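Dihydroxyacetone kinase (Citrobacter freundii, PDB 1UN8) phosphorylates dihydroxyacetone to dihydroxyacetone phosphate, using ATP and a divalent metal cation, in glycerol fermentation. Local coordinates at residues A[103-108]-A[173-178]; A[135-140]-A[156-161]. All coordinates share one frame; numbering follows the deposited sequence.

Contact 1 (A[103-108]-A[173-178]); sequences GCLLIV and ATVLRE
Leu105, on strand 104-109, sends both of its methyl groups to helix 172-184, each to a different residue, in a strand-to-helix packing of the DhaK part of the kinase. CD2 makes the nearer contact, lying 3.5 Å from CG1 of Val175, and the two side chains meet at a slant. CD1 forms the looser one, 4.2 Å from CD1 of Leu176, the next residue of the helix, which stays partly exposed. No hydrogen bond links the two segments; branched aliphatic side chains suit a buried face that is joined by van der Waals contact alone.

Leu105 directs its CB at the helix, and with CG anti to the backbone N (chi1 163°) the fork of its two methyls reaches Val175 and Leu176 together. Val175, a compact beta-branched residue, also touches Val51, while Leu176 packs against Glu133 of the adjoining strand.

The backbone of Leu105 is fixed by hydrogen bonds to Ala52 and Ile54 of strand 52-59. At the start of the segment Gly103, with a positive phi of 87°, has no CB to collide with the carbonyl oxygen before it. Within the helix segment, exposed Arg177 is paired with buried Glu178 in a salt bridge, its NH2 lying 2.7 Å from Glu178 OE2 and 50° out of the carboxylate plane.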
loop_
_atom_site.group_PDB
_atom_site.type_symbol
_atom_site.label_atom_id
_atom_site.label_comp_id
_atom_site.label_asym_id
_atom_site.label_seq_id
_atom_site.Cartn_x
_atom_site.Cartn_y
_atom_site.Cartn_z
ATOM N N GLY A 103 -6.694 -24.119 -26.968
ATOM C CA GLY A 103 -5.386 -24.123 -26.334
ATOM C C GLY A 103 -5.197 -23.015 -25.302
ATOM O O GLY A 103 -6.081 -22.169 -25.096
ATOM N N CYS A 104 -4.039 -23.017 -24.648
ATOM C CA CYS A 104 -3.732 -22.010 -23.639
ATOM C C CYS A 104 -2.296 -21.520 -23.703
ATOM O O CYS A 104 -1.379 -22.246 -24.109
ATOM C CB CYS A 104 -3.978 -22.555 -22.237
ATOM S SG CYS A 104 -2.750 -23.762 -21.733
ATOM N N LEU A 105 -2.121 -20.271 -23.288
ATOM C CA LEU A 105 -0.818 -19.634 -23.243
ATOM C C LEU A 105 -0.400 -19.487 -21.782
ATOM O O LEU A 105 -1.110 -18.865 -20.981
ATOM C CB LEU A 105 -0.888 -18.253 -23.891
ATOM C CG LEU A 105 0.284 -17.337 -23.550
ATOM C CD1 LEU A 105 1.563 -17.973 -24.078
ATOM C CD2 LEU A 105 0.075 -15.945 -24.144
ATOM N N LEU A 106 0.725 -20.093 -21.421
ATOM C CA LEU A 106 1.231 -19.967 -20.057
ATOM C C LEU A 106 2.156 -18.734 -20.061
ATOM O O LEU A 106 3.064 -18.636 -20.892
ATOM C CB LEU A 106 2.029 -21.210 -19.652
ATOM C CG LEU A 106 1.330 -22.576 -19.677
ATOM C CD1 LEU A 106 2.321 -23.660 -19.258
ATOM C CD2 LEU A 106 0.109 -22.579 -18.770
ATOM N N ILE A 107 1.902 -17.774 -19.175
ATOM C CA ILE A 107 2.749 -16.596 -19.077
ATOM C C ILE A 107 3.563 -16.786 -17.788
ATOM O O ILE A 107 3.014 -16.740 -16.671
ATOM C CB ILE A 107 1.918 -15.310 -18.979
ATOM C CG1 ILE A 107 0.989 -15.199 -20.201
ATOM C CG2 ILE A 107 2.866 -14.085 -18.871
ATOM C CD1 ILE A 107 1.181 -13.964 -21.035
ATOM N N VAL A 108 4.868 -17.002 -17.937
ATOM C CA VAL A 108 5.729 -17.243 -16.784
ATOM C C VAL A 108 6.841 -16.221 -16.541
ATOM O O VAL A 108 7.599 -15.892 -17.451
ATOM C CB VAL A 108 6.375 -18.633 -16.894
ATOM C CG1 VAL A 108 7.281 -18.895 -15.707
ATOM C CG2 VAL A 108 5.287 -19.685 -16.969
ATOM N N ALA A 173 -1.574 -19.086 -31.601
ATOM C CA ALA A 173 -0.398 -18.561 -32.275
ATOM C C ALA A 173 -0.368 -17.042 -32.245
ATOM O O ALA A 173 0.687 -16.439 -32.056
ATOM C CB ALA A 173 -0.362 -19.056 -33.718
ATOM N N THR A 174 -1.529 -16.428 -32.443
ATOM C CA THR A 174 -1.627 -14.971 -32.453
ATOM C C THR A 174 -1.459 -14.402 -31.045
ATOM O O THR A 174 -0.790 -13.386 -30.844
ATOM C CB THR A 174 -2.979 -14.527 -33.044
ATOM O OG1 THR A 174 -3.089 -15.048 -34.375
ATOM C CG2 THR A 174 -3.081 -12.997 -33.096
ATOM N N VAL A 175 -2.074 -15.062 -30.074
ATOM C CA VAL A 175 -1.969 -14.631 -28.695
ATOM C C VAL A 175 -0.482 -14.594 -28.342
ATOM O O VAL A 175 0.044 -13.567 -27.907
ATOM C CB VAL A 175 -2.706 -15.609 -27.759
ATOM C CG1 VAL A 175 -2.582 -15.144 -26.316
ATOM C CG2 VAL A 175 -4.173 -15.704 -28.160
ATOM N N LEU A 176 0.194 -15.717 -28.553
ATOM C CA LEU A 176 1.615 -15.828 -28.265
ATOM C C LEU A 176 2.418 -14.756 -28.987
ATOM O O LEU A 176 3.234 -14.069 -28.384
ATOM C CB LEU A 176 2.118 -17.216 -28.670
ATOM C CG LEU A 176 3.625 -17.489 -28.676
ATOM C CD1 LEU A 176 4.195 -17.306 -27.284
ATOM C CD2 LEU A 176 3.874 -18.916 -29.162
ATOM N N ARG A 177 2.177 -14.611 -30.282
ATOM C CA ARG A 177 2.892 -13.637 -31.093
ATOM C C ARG A 177 2.828 -12.252 -30.467
ATOM O O ARG A 177 3.851 -11.622 -30.218
ATOM C CB ARG A 177 2.296 -13.580 -32.505
ATOM C CG ARG A 177 3.181 -12.878 -33.535
ATOM C CD ARG A 177 2.388 -12.317 -34.734
ATOM N NE ARG A 177 1.955 -10.924 -34.533
ATOM C CZ ARG A 177 2.776 -9.882 -34.343
ATOM N NH1 ARG A 177 4.098 -10.053 -34.325
ATOM N NH2 ARG A 177 2.282 -8.656 -34.173
ATOM N N GLU A 178 1.610 -11.787 -30.229
ATOM C CA GLU A 178 1.375 -10.471 -29.652
ATOM C C GLU A 178 1.933 -10.346 -28.235
ATOM O O GLU A 178 2.513 -9.320 -27.872
ATOM C CB GLU A 178 -0.130 -10.174 -29.642
ATOM C CG GLU A 178 -0.765 -10.019 -31.025
ATOM C CD GLU A 178 -0.198 -8.847 -31.804
ATOM O OE1 GLU A 178 0.179 -7.828 -31.182
ATOM O OE2 GLU A 178 -0.140 -8.936 -33.046
#

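Contact 2 (A[135-140]-A[156-161]); sequences LIVGDD and ILVHKI
In the DhaK part of the kinase, the strand at one margin of a mixed beta-sheet, 132-137, is covered on one face by helix 155-167, and Val158 is the residue through which the helix segment touches it. Its two methyls divide the work. CG1 meets CD2 of Leu135 at 3.8 Å, the two side chains coming end to end. CG2 is directed at Val137 instead, and here the two valines pass alongside, pointing opposite ways.

Leu135 and Val137 are two positions apart on the strand and therefore present their side chains to the same face, where one beta-branched residue can meet both. Ile136, between them on the strand, packs on Phe466 of the second subunit. All three residues of the contact, Leu135, Val137 and Val158, are buried and apolar, and no hydrogen bond crosses between the segments; compact branched side chains suit such a place, since they fill the space between strand and helix without bringing in a polar atom that would need a partner.

Ile107 of the neighbouring strand touches both Val137 and Val158, and Ala183 of helix 172-184 also packs on Val158, so the cluster is shared by two strands and two helices. The contact also borders the substrate site: the side chain of Val137 is about 5 Å from that of Lys109, a substrate-binding residue, and about 10 Å from that of Asp114, another.

The rotation of Val158 decides which methyl goes where. CG1 stands anti to its backbone N (chi1 174°), which carries that methyl to the leucine and leaves CG2 for the valine, 4.1 Å from Val137 CG1.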
loop_
_atom_site.group_PDB
_atom_site.type_symbol
_atom_site.label_atom_id
_atom_site.label_comp_id
_atom_site.label_asym_id
_atom_site.label_seq_id
_atom_site.Cartn_x
_atom_site.Cartn_y
_atom_site.Cartn_z
ATOM N N LEU A 135 5.316 -18.400 -22.612
ATOM C CA LEU A 135 6.067 -17.167 -22.824
ATOM C C LEU A 135 6.741 -16.760 -21.519
ATOM O O LEU A 135 6.071 -16.375 -20.557
ATOM C CB LEU A 135 5.149 -16.034 -23.286
ATOM C CG LEU A 135 5.838 -14.664 -23.338
ATOM C CD1 LEU A 135 6.955 -14.725 -24.363
ATOM C CD2 LEU A 135 4.851 -13.554 -23.685
ATOM N N ILE A 136 8.068 -16.860 -21.486
ATOM C CA ILE A 136 8.831 -16.476 -20.300
ATOM C C ILE A 136 9.071 -14.959 -20.366
ATOM O O ILE A 136 9.632 -14.450 -21.348
ATOM C CB ILE A 136 10.217 -17.179 -20.226
ATOM C CG1 ILE A 136 10.077 -18.702 -20.275
ATOM C CG2 ILE A 136 10.901 -16.806 -18.922
ATOM C CD1 ILE A 136 9.723 -19.217 -21.629
ATOM N N VAL A 137 8.640 -14.236 -19.333
ATOM C CA VAL A 137 8.819 -12.788 -19.293
ATOM C C VAL A 137 10.018 -12.366 -18.428
ATOM O O VAL A 137 10.105 -12.726 -17.252
ATOM C CB VAL A 137 7.554 -12.098 -18.761
ATOM C CG1 VAL A 137 7.686 -10.585 -18.904
ATOM C CG2 VAL A 137 6.338 -12.593 -19.531
ATOM N N GLY A 138 10.940 -11.614 -19.031
ATOM C CA GLY A 138 12.118 -11.152 -18.319
ATOM C C GLY A 138 12.302 -9.679 -18.613
ATOM O O GLY A 138 13.169 -9.291 -19.385
ATOM N N ASP A 139 11.476 -8.853 -17.982
ATOM C CA ASP A 139 11.511 -7.417 -18.211
ATOM C C ASP A 139 12.504 -6.576 -17.403
ATOM O O ASP A 139 12.747 -5.421 -17.742
ATOM C CB ASP A 139 10.091 -6.850 -18.043
ATOM C CG ASP A 139 9.527 -7.071 -16.645
ATOM O OD1 ASP A 139 9.516 -8.223 -16.163
ATOM O OD2 ASP A 139 9.084 -6.084 -16.023
ATOM N N ASP A 140 13.082 -7.139 -16.347
ATOM C CA ASP A 140 14.036 -6.396 -15.525
ATOM C C ASP A 140 15.291 -6.002 -16.313
ATOM O O ASP A 140 15.843 -6.815 -17.051
ATOM C CB ASP A 140 14.411 -7.239 -14.300
ATOM C CG ASP A 140 15.384 -6.536 -13.365
ATOM O OD1 ASP A 140 15.399 -5.290 -13.333
ATOM O OD2 ASP A 140 16.127 -7.243 -12.648
ATOM N N ILE A 156 2.506 -8.008 -15.903
ATOM C CA ILE A 156 1.081 -7.784 -16.044
ATOM C C ILE A 156 0.739 -7.007 -17.306
ATOM O O ILE A 156 -0.370 -7.118 -17.822
ATOM C CB ILE A 156 0.474 -7.066 -14.815
ATOM C CG1 ILE A 156 1.105 -5.687 -14.654
ATOM C CG2 ILE A 156 0.621 -7.946 -13.570
ATOM C CD1 ILE A 156 0.093 -4.611 -14.247
ATOM N N LEU A 157 1.668 -6.204 -17.809
ATOM C CA LEU A 157 1.374 -5.483 -19.034
ATOM C C LEU A 157 1.285 -6.530 -20.132
ATOM O O LEU A 157 0.578 -6.349 -21.126
ATOM C CB LEU A 157 2.463 -4.469 -19.357
ATOM C CG LEU A 157 2.593 -3.316 -18.364
ATOM C CD1 LEU A 157 3.646 -2.347 -18.892
ATOM C CD2 LEU A 157 1.253 -2.619 -18.167
ATOM N N VAL A 158 1.998 -7.639 -19.942
ATOM C CA VAL A 158 1.976 -8.719 -20.911
ATOM C C VAL A 158 0.625 -9.425 -20.803
ATOM O O VAL A 158 0.030 -9.801 -21.814
ATOM C CB VAL A 158 3.129 -9.719 -20.667
ATOM C CG1 VAL A 158 2.995 -10.914 -21.592
ATOM C CG2 VAL A 158 4.463 -9.031 -20.922
ATOM N N HIS A 159 0.130 -9.592 -19.579
ATOM C CA HIS A 159 -1.169 -10.235 -19.390
ATOM C C HIS A 159 -2.222 -9.425 -20.149
ATOM O O HIS A 159 -3.074 -9.975 -20.832
ATOM C CB HIS A 159 -1.571 -10.270 -17.906
ATOM C CG HIS A 159 -0.793 -11.241 -17.073
ATOM N ND1 HIS A 159 0.032 -12.201 -17.619
ATOM C CD2 HIS A 159 -0.776 -11.447 -15.733
ATOM C CE1 HIS A 159 0.522 -12.959 -16.651
ATOM N NE2 HIS A 159 0.044 -12.524 -15.499
ATOM N N LYS A 160 -2.137 -8.107 -20.017
ATOM C CA LYS A 160 -3.081 -7.191 -20.642
ATOM C C LYS A 160 -3.198 -7.389 -22.148
ATOM O O LYS A 160 -4.298 -7.472 -22.695
ATOM C CB LYS A 160 -2.667 -5.744 -20.355
ATOM C CG LYS A 160 -3.772 -4.719 -20.577
ATOM C CD LYS A 160 -4.998 -5.055 -19.724
ATOM C CE LYS A 160 -6.088 -4.004 -19.878
ATOM N NZ LYS A 160 -6.619 -3.927 -21.269
ATOM N N ILE A 161 -2.056 -7.439 -22.820
ATOM C CA ILE A 161 -2.031 -7.625 -24.263
ATOM C C ILE A 161 -2.509 -9.024 -24.645
ATOM O O ILE A 161 -3.330 -9.181 -25.555
ATOM C CB ILE A 161 -0.607 -7.366 -24.805
ATOM C CG1 ILE A 161 -0.420 -5.861 -25.018
ATOM C CG2 ILE A 161 -0.363 -8.172 -26.065
ATOM C CD1 ILE A 161 -0.863 -5.392 -26.388
#

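Overall arrangement
The two contacts lie 11 Å apart, centre to centre, in one Dak1 domain and join helices to the same mixed sheet. Along the chain the order is strand 104-109, strand 132-137, helix 155-167, helix 172-184, so both segments of contact 2 fall between those of contact 1. The two strands are parallel neighbours, tied by probable hydrogen bonds from Leu135 N to Leu106 O and from Val137 N to Val108 O. The consecutive helices also meet, Ile161 CG2 resting on Glu178 O. Together the two helices pack side by side over neighbouring strands of the sheet, with contact 2 beside the substrate-binding residues and contact 1 farther from them.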